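Local coordinates for histidinol-phosphate aminotransferase (Clostridium acetobutylicum, PDB 3FTB), which probably transfers amino groups with the help of pyridoxal 5'-phosphate, as a histidinol-phosphate aminotransferase of the class I and II aminotransferase family, at residues N46-D49 with E50-N54; S107-E110 with Y111-A115; N162-K165 with F166-L170; E310-Y313 with D314-K318. One frame throughout, in Å; residues are numbered along the deposited sequence.

How the interactions relate
All four interactions are local, each joining neighbouring turns at or near a helix start or within a short helix. They do not touch one another. Interaction 1 lies on the surface, its centre about 28 Å from the centre of the chain, where helix 48-53 also meets the second subunit. Interactions 2 and 3 both belong to helices that pack on the seven-stranded sheet, their centres about 23 Å apart. Interaction 2 is the most central and the only one built on an aromatic pair. Interaction 3 has an asparagine cap and a partly weak water bridge between side chains. Interaction 4 belongs to the five-stranded sheet region and combines leucine packing with exposed acidic groups.

Interaction 1 (N46-D49 with E50-N54); sequences NNID and EGIKN
The backbone makes one helical turn here, with Ile-52 N bonded to Ile-48 O at 2.9 Å and Lys-53 N to Asp-49 O at 2.9 Å, while the bond from Gly-51 N to Asn-47 O is weak. The apolar contact is between Ile-48 and Ile-52, one turn apart. Their side chains cross obliquely, and the two CG1 atoms are 4.1 Å apart. CG1 of Ile-52 lies beside its own backbone N (chi1 -54°). This turn brings Ile-52 CG1 back toward the Ile-48 carbonyl, beyond its oxygen, 3.1 Å from Ile-48 O. Asn-47 is the N-cap residue of helix 48-53, but its side chain makes no capping bond. It lies alongside Glu-50 instead, pointing the same way. Asn-47 ND2 and Glu-50 OE2 are 3.6 Å apart, with amide and carboxylate planes turned 74° from each other. The other carboxylate oxygen, Glu-50 OE1, forms a salt bridge with Arg-65. Helix 249-257 packs on this side of the turn, where Asn-257 touches both Asn-47 and Glu-50. Phe-250 of that helix meets Ile-48, and Leu-45 of the second subunit packs on Ile-52.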
loop_
_atom_site.group_PDB
_atom_site.type_symbol
_atom_site.label_atom_id
_atom_site.label_comp_id
_atom_site.label_asym_id
_atom_site.label_seq_id
_atom_site.Cartn_x
_atom_site.Cartn_y
_atom_site.Cartn_z
ATOM N N ASN A 46 -17.411 -4.221 15.179
ATOM C CA ASN A 46 -17.213 -4.521 16.597
ATOM C C ASN A 46 -15.805 -4.221 17.115
ATOM O O ASN A 46 -15.616 -3.993 18.311
ATOM C CB ASN A 46 -17.586 -5.979 16.903
ATOM C CG ASN A 46 -19.052 -6.288 16.618
ATOM O OD1 ASN A 46 -19.895 -5.388 16.567
ATOM N ND2 ASN A 46 -19.361 -7.571 16.432
ATOM N N ASN A 47 -14.819 -4.226 16.221
ATOM C CA ASN A 47 -13.441 -3.947 16.619
ATOM C C ASN A 47 -12.861 -2.688 15.993
ATOM O O ASN A 47 -11.642 -2.570 15.859
ATOM C CB ASN A 47 -12.526 -5.141 16.330
ATOM C CG ASN A 47 -12.915 -6.368 17.121
ATOM O OD1 ASN A 47 -14.009 -6.901 16.956
ATOM N ND2 ASN A 47 -12.019 -6.826 17.987
ATOM N N ILE A 48 -13.731 -1.752 15.618
ATOM C CA ILE A 48 -13.280 -0.501 15.019
ATOM C C ILE A 48 -12.459 0.320 16.017
ATOM O O ILE A 48 -11.610 1.124 15.623
ATOM C CB ILE A 48 -14.458 0.335 14.509
ATOM C CG1 ILE A 48 -13.952 1.541 13.720
ATOM C CG2 ILE A 48 -15.336 0.782 15.671
ATOM C CD1 ILE A 48 -13.201 1.176 12.465
ATOM N N ASP A 49 -12.714 0.110 17.307
ATOM C CA ASP A 49 -11.952 0.786 18.351
ATOM C C ASP A 49 -10.490 0.393 18.245
ATOM O O ASP A 49 -9.606 1.240 18.254
ATOM C CB ASP A 49 -12.478 0.410 19.736
ATOM C CG ASP A 49 -13.902 0.876 19.967
ATOM O OD1 ASP A 49 -14.485 1.502 19.055
ATOM O OD2 ASP A 49 -14.440 0.615 21.066
ATOM N N GLU A 50 -10.249 -0.909 18.157
ATOM C CA GLU A 50 -8.906 -1.440 17.983
ATOM C C GLU A 50 -8.208 -0.710 16.841
ATOM O O GLU A 50 -7.111 -0.182 17.013
ATOM C CB GLU A 50 -8.975 -2.948 17.708
ATOM C CG GLU A 50 -7.670 -3.587 17.274
ATOM C CD GLU A 50 -7.753 -5.109 17.223
ATOM O OE1 GLU A 50 -6.929 -5.734 16.517
ATOM O OE2 GLU A 50 -8.644 -5.676 17.892
ATOM N N GLY A 51 -8.859 -0.679 15.680
ATOM C CA GLY A 51 -8.328 -0.000 14.513
ATOM C C GLY A 51 -7.969 1.458 14.748
ATOM O O GLY A 51 -6.858 1.878 14.443
ATOM N N ILE A 52 -8.907 2.233 15.284
ATOM C CA ILE A 52 -8.662 3.646 15.581
ATOM C C ILE A 52 -7.497 3.881 16.547
ATOM O O ILE A 52 -6.700 4.799 16.362
ATOM C CB ILE A 52 -9.913 4.337 16.143
ATOM C CG1 ILE A 52 -11.097 4.136 15.200
ATOM C CG2 ILE A 52 -9.648 5.825 16.326
ATOM C CD1 ILE A 52 -12.352 4.826 15.661
ATOM N N LYS A 53 -7.406 3.049 17.579
ATOM C CA LYS A 53 -6.338 3.171 18.572
ATOM C C LYS A 53 -4.974 3.108 17.904
ATOM O O LYS A 53 -4.114 3.965 18.122
ATOM C CB LYS A 53 -6.435 2.057 19.622
ATOM C CG LYS A 53 -5.546 2.278 20.850
ATOM C CD LYS A 53 -5.617 1.110 21.835
ATOM C CE LYS A 53 -4.339 0.278 21.835
ATOM N NZ LYS A 53 -3.243 0.927 22.622
ATOM N N ASN A 54 -4.784 2.081 17.091
ATOM C CA ASN A 54 -3.508 1.847 16.438
ATOM C C ASN A 54 -3.201 2.860 15.335
ATOM O O ASN A 54 -2.122 2.825 14.742
ATOM C CB ASN A 54 -3.456 0.418 15.895
ATOM C CG ASN A 54 -3.729 -0.630 16.978
ATOM O OD1 ASN A 54 -3.222 -0.538 18.101
ATOM N ND2 ASN A 54 -4.529 -1.628 16.638
#

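Interaction 2 (S107-E110 with Y111-A115)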
loop_
_atom_site.group_PDB
_atom_site.type_symbol
_atom_site.label_atom_id
_atom_site.label_comp_id
_atom_site.label_asym_id
_atom_site.label_seq_id
_atom_site.Cartn_x
_atom_site.Cartn_y
_atom_site.Cartn_z
ATOM N N SER A 107 -8.432 -15.277 -18.875
ATOM C CA SER A 107 -8.174 -15.096 -17.450
ATOM C C SER A 107 -8.169 -13.618 -17.053
ATOM O O SER A 107 -8.227 -12.737 -17.900
ATOM C CB SER A 107 -6.840 -15.732 -17.061
ATOM O OG SER A 107 -5.774 -15.060 -17.714
ATOM N N TYR A 108 -8.105 -13.362 -15.755
ATOM C CA TYR A 108 -8.046 -12.004 -15.220
ATOM C C TYR A 108 -6.943 -11.189 -15.897
ATOM O O TYR A 108 -5.763 -11.573 -15.873
ATOM C CB TYR A 108 -7.819 -12.102 -13.720
ATOM C CG TYR A 108 -7.872 -10.815 -12.944
ATOM C CD1 TYR A 108 -8.948 -9.959 -13.053
ATOM C CD2 TYR A 108 -6.848 -10.479 -12.055
ATOM C CE1 TYR A 108 -8.998 -8.777 -12.324
ATOM C CE2 TYR A 108 -6.895 -9.305 -11.310
ATOM C CZ TYR A 108 -7.972 -8.457 -11.449
ATOM O OH TYR A 108 -8.014 -7.290 -10.713
ATOM N N ALA A 109 -7.341 -10.070 -16.501
ATOM C CA ALA A 109 -6.451 -9.206 -17.281
ATOM C C ALA A 109 -5.101 -8.935 -16.623
ATOM O O ALA A 109 -4.085 -8.883 -17.309
ATOM C CB ALA A 109 -7.141 -7.894 -17.595
ATOM N N GLU A 110 -5.104 -8.756 -15.303
ATOM C CA GLU A 110 -3.897 -8.397 -14.547
ATOM C C GLU A 110 -2.704 -9.374 -14.651
ATOM O O GLU A 110 -1.556 -8.973 -14.442
ATOM C CB GLU A 110 -4.232 -8.113 -13.069
ATOM C CG GLU A 110 -3.015 -8.253 -12.128
ATOM C CD GLU A 110 -3.173 -7.566 -10.762
ATOM O OE1 GLU A 110 -4.182 -7.821 -10.072
ATOM O OE2 GLU A 110 -2.268 -6.790 -10.369
ATOM N N TYR A 111 -2.945 -10.645 -14.963
ATOM C CA TYR A 111 -1.806 -11.552 -15.093
ATOM C C TYR A 111 -0.850 -11.043 -16.181
ATOM O O TYR A 111 0.331 -10.836 -15.915
ATOM C CB TYR A 111 -2.221 -13.005 -15.367
ATOM C CG TYR A 111 -3.255 -13.582 -14.422
ATOM C CD1 TYR A 111 -3.448 -13.048 -13.154
ATOM C CD2 TYR A 111 -4.021 -14.679 -14.791
ATOM C CE1 TYR A 111 -4.391 -13.575 -12.285
ATOM C CE2 TYR A 111 -4.975 -15.216 -13.925
ATOM C CZ TYR A 111 -5.152 -14.654 -12.672
ATOM O OH TYR A 111 -6.089 -15.176 -11.807
ATOM N N GLU A 112 -1.375 -10.829 -17.389
ATOM C CA GLU A 112 -0.580 -10.390 -18.544
ATOM C C GLU A 112 -0.150 -8.919 -18.501
ATOM O O GLU A 112 0.932 -8.560 -18.987
ATOM C CB GLU A 112 -1.343 -10.643 -19.848
ATOM C CG GLU A 112 -0.584 -10.185 -21.089
ATOM C CD GLU A 112 -1.426 -10.196 -22.347
ATOM O OE1 GLU A 112 -2.648 -10.440 -22.244
ATOM O OE2 GLU A 112 -0.862 -9.958 -23.438
ATOM N N ILE A 113 -1.010 -8.068 -17.955
ATOM C CA ILE A 113 -0.667 -6.670 -17.754
ATOM C C ILE A 113 0.648 -6.594 -16.993
ATOM O O ILE A 113 1.608 -5.970 -17.441
ATOM C CB ILE A 113 -1.713 -5.967 -16.888
ATOM C CG1 ILE A 113 -3.061 -5.918 -17.603
ATOM C CG2 ILE A 113 -1.233 -4.566 -16.501
ATOM C CD1 ILE A 113 -4.195 -5.432 -16.706
ATOM N N ASN A 114 0.676 -7.244 -15.833
ATOM C CA ASN A 114 1.841 -7.205 -14.951
ATOM C C ASN A 114 3.076 -7.838 -15.558
ATOM O O ASN A 114 4.180 -7.318 -15.418
ATOM C CB ASN A 114 1.518 -7.839 -13.603
ATOM C CG ASN A 114 0.687 -6.928 -12.732
ATOM O OD1 ASN A 114 -0.303 -7.347 -12.146
ATOM N ND2 ASN A 114 1.079 -5.660 -12.658
ATOM N N ALA A 115 2.883 -8.964 -16.234
ATOM C CA ALA A 115 3.961 -9.598 -16.976
ATOM C C ALA A 115 4.663 -8.584 -17.872
ATOM O O ALA A 115 5.865 -8.358 -17.728
ATOM C CB ALA A 115 3.434 -10.785 -17.801
HETATM O O HOH W 1 -4.045 -12.753 -18.452
HETATM O O HOH W 2 -8.664 -15.080 -12.876
#
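Tyr-108 and Tyr-111 meet as an offset edge-to-face pair. The edge of the Tyr-108 ring is directed toward the face of Tyr-111, with centroids 6.0 Å apart and planes at 76°. Tyr-108 CB also sits over the Tyr-111 face, a CH-pi contact 4.1 Å from the centroid. The Tyr-108 carbonyl reaches the same ring: its O is 3.5 Å above the plane, toward the rim. This O also accepts from Tyr-111 N at 3.1 Å. The CG of Tyr-111 lies beside its backbone N (chi1 -51°), which folds the ring back under residue 108. On the same side of that ring as the Tyr-108 carbonyl, Ser-107 OG comes in obliquely, 3.4 Å from Tyr-111 CD2. Ala-109 CB meets Ile-113 CD1 on the next turn, where Ile-113 N also bonds to Ala-109 O. Two waters tie the loop to the helix. One joins Ser-107 OG to Tyr-108 O and Glu-112 N, the last two weakly. The other donates to Tyr-111 OH at 2.8 Å and has a weak link to Tyr-108 N. The loop follows strand 100-105 and leads into helix 110-117, and a bound phosphate ion lies near the Tyr-108 side chain. Tyr-111 OH is also hydrogen-bonded to Asp-183 OD2. Water and carboxylate together thus hold its phenol end, while the edge-to-face contact with Tyr-108 probably helps to fix the ring's tilt.

Interaction 3 (N162-K165 with F166-L170); sequences NKEK and FIHVL
Asn-162 holds the first turn of the helix through two oxygens. Its backbone O accepts from Phe-166 N at 3.0 Å, nearly in line with the carbonyl. Its side-chain OD1 accepts from Lys-165 N at 2.9 Å, with an N-H...O angle of 169°. That donor stands above the amide plane, not on a lone pair. CG of Asn-162 is anti to its backbone N (chi1 -176°), which swings the amide toward the start of the helix. On another side of the turn, Lys-163 and Ile-167 run alongside each other, with Lys-163 CG 3.9 Å from Ile-167 CD1. The His-168 ring turns back toward the preceding turn, and Lys-165 O lies in its plane at the edge, 3.3 Å from CD2. Water 3 lies at the ring edge too. It donates to Glu-164 OE2 at 2.6 Å and has a weak bond with His-168 NE2, bridging the two side chains. Farther out, Tyr-135 OH bonds to Asn-162 N, and the Tyr-135 side chain touches Lys-165 and Phe-166. Phe-166 also packs on Ile-180 of strand 179-183, with Val-169 CB over one face of its ring. The arrangement is an asparagine N-cap at the start of helix 163-176, the helix of a beta-alpha-beta unit between parallel strands 147-151 and 179-183.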
loop_
_atom_site.group_PDB
_atom_site.type_symbol
_atom_site.label_atom_id
_atom_site.label_comp_id
_atom_site.label_asym_id
_atom_site.label_seq_id
_atom_site.Cartn_x
_atom_site.Cartn_y
_atom_site.Cartn_z
ATOM N N ASN A 162 -9.236 -28.981 -11.444
ATOM C CA ASN A 162 -9.361 -30.405 -11.129
ATOM C C ASN A 162 -8.114 -30.901 -10.411
ATOM O O ASN A 162 -7.036 -30.988 -11.007
ATOM C CB ASN A 162 -9.591 -31.191 -12.439
ATOM C CG ASN A 162 -9.827 -32.688 -12.218
ATOM O OD1 ASN A 162 -9.050 -33.367 -11.553
ATOM N ND2 ASN A 162 -10.887 -33.206 -12.822
ATOM N N LYS A 163 -8.252 -31.218 -9.124
ATOM C CA LYS A 163 -7.096 -31.606 -8.337
ATOM C C LYS A 163 -6.438 -32.852 -8.915
ATOM O O LYS A 163 -5.241 -32.855 -9.172
ATOM C CB LYS A 163 -7.463 -31.814 -6.869
ATOM C CG LYS A 163 -6.304 -31.576 -5.916
ATOM C CD LYS A 163 -6.609 -32.092 -4.519
ATOM C CE LYS A 163 -7.537 -31.180 -3.727
ATOM N NZ LYS A 163 -7.929 -31.852 -2.442
ATOM N N GLU A 164 -7.220 -33.897 -9.154
ATOM C CA GLU A 164 -6.651 -35.148 -9.659
ATOM C C GLU A 164 -5.799 -34.975 -10.939
ATOM O O GLU A 164 -4.679 -35.481 -11.008
ATOM C CB GLU A 164 -7.739 -36.220 -9.810
ATOM C CG GLU A 164 -7.299 -37.482 -10.547
ATOM C CD GLU A 164 -7.646 -37.442 -12.027
ATOM O OE1 GLU A 164 -8.778 -37.021 -12.356
ATOM O OE2 GLU A 164 -6.800 -37.835 -12.862
ATOM N N LYS A 165 -6.311 -34.239 -11.927
ATOM C CA LYS A 165 -5.596 -34.028 -13.193
ATOM C C LYS A 165 -4.378 -33.114 -13.059
ATOM O O LYS A 165 -3.376 -33.287 -13.757
ATOM C CB LYS A 165 -6.526 -33.428 -14.250
ATOM C CG LYS A 165 -7.858 -34.123 -14.410
ATOM C CD LYS A 165 -8.465 -33.809 -15.772
ATOM C CE LYS A 165 -9.595 -34.766 -16.114
ATOM N NZ LYS A 165 -9.951 -34.702 -17.562
ATOM N N PHE A 166 -4.486 -32.120 -12.180
ATOM C CA PHE A 166 -3.439 -31.117 -12.018
ATOM C C PHE A 166 -2.263 -31.665 -11.207
ATOM O O PHE A 166 -1.159 -31.111 -11.267
ATOM C CB PHE A 166 -4.018 -29.869 -11.338
ATOM C CG PHE A 166 -3.257 -28.592 -11.623
ATOM C CD1 PHE A 166 -3.400 -27.931 -12.840
ATOM C CD2 PHE A 166 -2.434 -28.029 -10.657
ATOM C CE1 PHE A 166 -2.712 -26.744 -13.096
ATOM C CE2 PHE A 166 -1.751 -26.845 -10.907
ATOM C CZ PHE A 166 -1.893 -26.206 -12.131
ATOM N N ILE A 167 -2.493 -32.744 -10.454
ATOM C CA ILE A 167 -1.428 -33.320 -9.638
ATOM C C ILE A 167 -0.247 -33.734 -10.506
ATOM O O ILE A 167 0.904 -33.694 -10.070
ATOM C CB ILE A 167 -1.908 -34.517 -8.777
ATOM C CG1 ILE A 167 -3.059 -34.092 -7.851
ATOM C CG2 ILE A 167 -0.749 -35.094 -7.953
ATOM C CD1 ILE A 167 -2.844 -32.754 -7.127
ATOM N N HIS A 168 -0.532 -34.120 -11.743
ATOM C CA HIS A 168 0.534 -34.421 -12.692
ATOM C C HIS A 168 1.320 -33.167 -13.028
ATOM O O HIS A 168 2.533 -33.221 -13.219
ATOM C CB HIS A 168 -0.041 -35.071 -13.943
ATOM C CG HIS A 168 -0.917 -36.243 -13.640
ATOM N ND1 HIS A 168 -0.419 -37.509 -13.426
ATOM C CD2 HIS A 168 -2.260 -36.334 -13.472
ATOM C CE1 HIS A 168 -1.416 -38.335 -13.161
ATOM N NE2 HIS A 168 -2.543 -37.646 -13.181
ATOM N N VAL A 169 0.631 -32.031 -13.079
ATOM C CA VAL A 169 1.319 -30.755 -13.253
ATOM C C VAL A 169 2.139 -30.429 -12.000
ATOM O O VAL A 169 3.307 -30.056 -12.087
ATOM C CB VAL A 169 0.334 -29.588 -13.574
ATOM C CG1 VAL A 169 1.093 -28.323 -13.963
ATOM C CG2 VAL A 169 -0.594 -29.967 -14.676
ATOM N N LEU A 170 1.527 -30.588 -10.830
ATOM C CA LEU A 170 2.195 -30.282 -9.581
ATOM C C LEU A 170 3.452 -31.129 -9.415
ATOM O O LEU A 170 4.521 -30.611 -9.087
ATOM C CB LEU A 170 1.254 -30.486 -8.396
ATOM C CG LEU A 170 0.174 -29.421 -8.213
ATOM C CD1 LEU A 170 -0.320 -29.432 -6.781
ATOM C CD2 LEU A 170 0.688 -28.036 -8.587
HETATM O O HOH W 3 -5.087 -39.576 -12.010
#

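Interaction 4 (E310-Y313 with D314-K318); sequences EKLY and DSLLK
Four i to i+4 backbone bonds link this turn to the next. Asp-314 N donates to Glu-310 O at 2.8 Å, and Ser-315 N, Leu-316 N and Leu-317 N donate in the same way to Lys-311 O, Leu-312 O and Tyr-313 O. Lys-311 O also takes a weak bond from Ser-315 OG, so this carbonyl has two donors from one residue. Leu-312 O likewise receives a second, weak bond from Ser-315 N. The hydroxyl of Ser-308 holds Lys-311 NZ. Glu-310 and Asp-314 lie side by side, with OE2 and OD2 4.4 Å apart; their like charges probably repel, and Glu-310 OE2 has a long, weak ion pair with Arg-325. This is the amphipathic helix 309-317, whose inner side covers strand 321-325 and helix 344-359. There Leu-312 CD1 meets Leu-316 CD1 at 3.7 Å, and Leu-316 reaches on to Ile-323 and Leu-354. Tyr-313 runs alongside Leu-317, its CE2 3.6 Å from Leu-317 CD1. With chi1 at 177°, the Tyr-313 ring is carried away from its own N, out to Val-322 and Ile-323. Asp-314 OD1 lies in the plane of this ring at its edge, 3.6 Å from Tyr-313 CD2, with ring and carboxylate planes 71° apart.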
loop_
_atom_site.group_PDB
_atom_site.type_symbol
_atom_site.label_atom_id
_atom_site.label_comp_id
_atom_site.label_asym_id
_atom_site.label_seq_id
_atom_site.Cartn_x
_atom_site.Cartn_y
_atom_site.Cartn_z
ATOM N N GLU A 310 -22.150 -5.882 -26.423
ATOM C CA GLU A 310 -22.206 -4.428 -26.453
ATOM C C GLU A 310 -23.644 -3.984 -26.605
ATOM O O GLU A 310 -24.063 -3.025 -25.981
ATOM C CB GLU A 310 -21.354 -3.830 -27.579
ATOM C CG GLU A 310 -21.204 -2.306 -27.446
ATOM C CD GLU A 310 -20.398 -1.657 -28.561
ATOM O OE1 GLU A 310 -20.573 -2.041 -29.738
ATOM O OE2 GLU A 310 -19.604 -0.741 -28.257
ATOM N N LYS A 311 -24.402 -4.693 -27.434
ATOM C CA LYS A 311 -25.804 -4.354 -27.633
ATOM C C LYS A 311 -26.565 -4.651 -26.349
ATOM O O LYS A 311 -27.322 -3.812 -25.849
ATOM C CB LYS A 311 -26.397 -5.104 -28.835
ATOM C CG LYS A 311 -27.827 -4.700 -29.176
ATOM C CD LYS A 311 -28.050 -4.527 -30.680
ATOM C CE LYS A 311 -27.588 -5.734 -31.492
ATOM N NZ LYS A 311 -26.173 -5.622 -31.967
ATOM N N LEU A 312 -26.342 -5.839 -25.797
ATOM C CA LEU A 312 -26.925 -6.169 -24.504
ATOM C C LEU A 312 -26.479 -5.156 -23.445
ATOM O O LEU A 312 -27.319 -4.595 -22.742
ATOM C CB LEU A 312 -26.573 -7.593 -24.079
ATOM C CG LEU A 312 -27.015 -7.929 -22.653
ATOM C CD1 LEU A 312 -28.524 -7.704 -22.477
ATOM C CD2 LEU A 312 -26.605 -9.350 -22.285
ATOM N N TYR A 313 -25.166 -4.920 -23.342
ATOM C CA TYR A 313 -24.609 -3.933 -22.407
ATOM C C TYR A 313 -25.279 -2.558 -22.523
ATOM O O TYR A 313 -25.731 -1.986 -21.520
ATOM C CB TYR A 313 -23.089 -3.786 -22.614
ATOM C CG TYR A 313 -22.426 -2.736 -21.738
ATOM C CD1 TYR A 313 -21.832 -3.085 -20.535
ATOM C CD2 TYR A 313 -22.386 -1.395 -22.119
ATOM C CE1 TYR A 313 -21.229 -2.137 -19.730
ATOM C CE2 TYR A 313 -21.778 -0.438 -21.316
ATOM C CZ TYR A 313 -21.205 -0.819 -20.124
ATOM O OH TYR A 313 -20.601 0.115 -19.315
ATOM N N ASP A 314 -25.321 -2.029 -23.746
ATOM C CA ASP A 314 -25.875 -0.695 -24.003
ATOM C C ASP A 314 -27.371 -0.620 -23.732
ATOM O O ASP A 314 -27.906 0.449 -23.451
ATOM C CB ASP A 314 -25.582 -0.253 -25.435
ATOM C CG ASP A 314 -24.178 0.298 -25.596
ATOM O OD1 ASP A 314 -23.652 0.882 -24.624
ATOM O OD2 ASP A 314 -23.607 0.160 -26.702
ATOM N N SER A 315 -28.045 -1.760 -23.829
ATOM C CA SER A 315 -29.453 -1.851 -23.455
ATOM C C SER A 315 -29.631 -1.755 -21.937
ATOM O O SER A 315 -30.353 -0.890 -21.434
ATOM C CB SER A 315 -30.072 -3.149 -23.982
ATOM O OG SER A 315 -30.563 -2.994 -25.303
ATOM N N LEU A 316 -28.968 -2.650 -21.211
ATOM C CA LEU A 316 -29.051 -2.673 -19.752
ATOM C C LEU A 316 -28.544 -1.384 -19.101
ATOM O O LEU A 316 -29.019 -0.989 -18.033
ATOM C CB LEU A 316 -28.281 -3.873 -19.197
ATOM C CG LEU A 316 -28.810 -5.230 -19.655
ATOM C CD1 LEU A 316 -27.978 -6.363 -19.078
ATOM C CD2 LEU A 316 -30.262 -5.370 -19.246
ATOM N N LEU A 317 -27.566 -0.736 -19.726
ATOM C CA LEU A 317 -27.034 0.491 -19.159
ATOM C C LEU A 317 -28.183 1.486 -19.052
ATOM O O LEU A 317 -28.300 2.215 -18.065
ATOM C CB LEU A 317 -25.919 1.050 -20.037
ATOM C CG LEU A 317 -24.624 1.456 -19.340
ATOM C CD1 LEU A 317 -23.819 2.385 -20.242
ATOM C CD2 LEU A 317 -24.928 2.116 -18.004
ATOM N N LYS A 318 -29.032 1.498 -20.080
ATOM C CA LYS A 318 -30.228 2.329 -20.110
ATOM C C LYS A 318 -31.044 2.199 -18.826
ATOM O O LYS A 318 -31.726 3.135 -18.414
ATOM C CB LYS A 318 -31.098 1.937 -21.300
ATOM C CG LYS A 318 -30.472 2.205 -22.666
ATOM C CD LYS A 318 -31.541 2.195 -23.756
ATOM C CE LYS A 318 -32.672 3.163 -23.409
ATOM N NZ LYS A 318 -33.910 2.977 -24.222
#